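Local coordinates for probable aminotransferase (PDB 5YKR), which is a probable class-III aminotransferase, a dimeric pyridoxal-phosphate protein with the cofactor covalently bound, at residues A[134-139]-A[293-298]. Residues are numbered along the deposited sequence; the frame is centred on the assembly and turned at random.
Sequences QVTTSA and PSAVWG
Trp297 and Gln134 illustrate how an antiparallel hydrogen-bonded pair can lay its side chains side by side on one face of a sheet. Trp297 has CG between its backbone N and carbonyl carbon (chi1 65°), and the indole runs beside the glutamine chain. Gln134 CB forms a CH-pi contact over the five-membered ring, 4.0 Å from its centroid, while Gln134 CG lies 3.8 Å from Trp297 CZ2. The glutamine chain then bends at chi2 (-72°), its amide plane standing 79° from the indole, and NE2 is bonded to the carbonyl of Ala45 of the second subunit. Thr136 CG2 meets the indole at its edge, 4.0 Å from Trp297 CD1. The threonine's OG1 rests 3.4 Å from Ala295 CB and donates to Ser138 O at 2.8 Å, from above that carbonyl's plane. Between the backbones, Gln134 and Trp297 exchange two hydrogen bonds, as do Thr136 and Ala295. On the other face Val135 CG2 approaches Val296 CG1 at 4.2 Å, with Met339 of helix 333-346 packing on both valines. Strand 132-136, outermost within the chain's seven-stranded sheet but backbone-bonded to the second subunit at Val135, is thus joined to strand 295-299, antiparallel to both its neighbours. Ser138 OG caps helix 139-154 by bonding to Asp141 N. Thr136 OG1 and Gln134 NE2 therefore find backbone carbonyls, while the aliphatic carbons of both residues pack against the indole.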
loop_
_atom_site.group_PDB
_atom_site.type_symbol
_atom_site.label_atom_id
_atom_site.label_comp_id
_atom_site.label_asym_id
_atom_site.label_seq_id
_atom_site.Cartn_x
_atom_site.Cartn_y
_atom_site.Cartn_z
ATOM N N GLN A 134 -10.372 10.670 -0.331
ATOM C CA GLN A 134 -10.264 9.277 0.095
ATOM C C GLN A 134 -8.830 9.050 0.565
ATOM O O GLN A 134 -7.923 9.827 0.250
ATOM C CB GLN A 134 -10.589 8.310 -1.059
ATOM C CG GLN A 134 -12.032 8.273 -1.503
ATOM C CD GLN A 134 -12.978 7.591 -0.533
ATOM O OE1 GLN A 134 -13.205 6.381 -0.656
ATOM N NE2 GLN A 134 -13.602 8.382 0.426
ATOM N N VAL A 135 -8.613 7.993 1.328
ATOM C CA VAL A 135 -7.284 7.596 1.837
ATOM C C VAL A 135 -6.896 6.247 1.314
ATOM O O VAL A 135 -7.745 5.342 1.210
ATOM C CB VAL A 135 -7.293 7.552 3.379
ATOM C CG1 VAL A 135 -5.963 7.135 3.978
ATOM C CG2 VAL A 135 -7.731 8.873 3.944
ATOM N N THR A 136 -5.638 6.101 0.980
ATOM C CA THR A 136 -5.030 4.828 0.569
ATOM C C THR A 136 -3.841 4.480 1.490
ATOM O O THR A 136 -3.475 5.281 2.368
ATOM C CB THR A 136 -4.570 4.866 -0.876
ATOM O OG1 THR A 136 -3.491 5.798 -0.952
ATOM C CG2 THR A 136 -5.691 5.198 -1.847
ATOM N N THR A 137 -3.176 3.360 1.220
ATOM C CA THR A 137 -1.929 3.018 1.961
ATOM C C THR A 137 -0.661 3.449 1.258
ATOM O O THR A 137 0.418 3.186 1.784
ATOM C CB THR A 137 -1.920 1.521 2.331
ATOM O OG1 THR A 137 -2.030 0.729 1.170
ATOM C CG2 THR A 137 -3.049 1.179 3.263
ATOM N N SER A 138 -0.773 4.090 0.103
ATOM C CA SER A 138 0.435 4.632 -0.604
ATOM C C SER A 138 0.029 5.576 -1.727
ATOM O O SER A 138 -1.055 5.486 -2.270
ATOM C CB SER A 138 1.225 3.497 -1.231
ATOM O OG SER A 138 0.519 2.875 -2.310
ATOM N N ALA A 139 0.954 6.447 -2.105
ATOM C CA ALA A 139 0.762 7.294 -3.264
ATOM C C ALA A 139 0.533 6.462 -4.526
ATOM O O ALA A 139 -0.276 6.814 -5.360
ATOM C CB ALA A 139 1.913 8.257 -3.453
ATOM N N PRO A 293 2.453 4.019 6.375
ATOM C CA PRO A 293 2.126 4.043 4.934
ATOM C C PRO A 293 0.750 4.630 4.695
ATOM O O PRO A 293 -0.247 4.147 5.236
ATOM C CB PRO A 293 2.196 2.557 4.544
ATOM C CG PRO A 293 3.224 1.985 5.504
ATOM C CD PRO A 293 2.960 2.694 6.810
ATOM N N SER A 294 0.685 5.670 3.870
ATOM C CA SER A 294 -0.556 6.421 3.666
ATOM C C SER A 294 -0.450 7.321 2.460
ATOM O O SER A 294 0.662 7.682 2.024
ATOM C CB SER A 294 -0.883 7.310 4.867
ATOM O OG SER A 294 -0.857 6.688 6.132
ATOM N N ALA A 295 -1.616 7.666 1.916
ATOM C CA ALA A 295 -1.732 8.787 0.992
ATOM C C ALA A 295 -3.176 9.264 1.035
ATOM O O ALA A 295 -4.080 8.524 1.475
ATOM C CB ALA A 295 -1.344 8.384 -0.442
ATOM N N VAL A 296 -3.386 10.489 0.529
ATOM C CA VAL A 296 -4.716 10.978 0.274
ATOM C C VAL A 296 -4.860 11.302 -1.200
ATOM O O VAL A 296 -3.873 11.651 -1.888
ATOM C CB VAL A 296 -5.040 12.240 1.122
ATOM C CG1 VAL A 296 -5.070 11.897 2.604
ATOM C CG2 VAL A 296 -4.066 13.400 0.851
ATOM N N TRP A 297 -6.085 11.241 -1.695
ATOM C CA TRP A 297 -6.410 11.806 -2.962
ATOM C C TRP A 297 -7.705 12.545 -2.870
ATOM O O TRP A 297 -8.601 12.136 -2.143
ATOM C CB TRP A 297 -6.368 10.809 -4.092
ATOM C CG TRP A 297 -7.319 9.735 -4.089
ATOM C CD1 TRP A 297 -7.141 8.491 -3.589
ATOM C CD2 TRP A 297 -8.616 9.774 -4.686
ATOM N NE1 TRP A 297 -8.264 7.723 -3.836
ATOM C CE2 TRP A 297 -9.192 8.489 -4.510
ATOM C CE3 TRP A 297 -9.363 10.771 -5.346
ATOM C CZ2 TRP A 297 -10.477 8.171 -4.955
ATOM C CZ3 TRP A 297 -10.629 10.442 -5.802
ATOM C CH2 TRP A 297 -11.149 9.172 -5.639
ATOM N N GLY A 298 -7.789 13.602 -3.643
ATOM C CA GLY A 298 -8.972 14.464 -3.682
ATOM C C GLY A 298 -9.433 14.754 -5.082
ATOM O O GLY A 298 -8.661 14.589 -6.021
HETATM O O HOH W 1 3.124 6.919 -0.170
#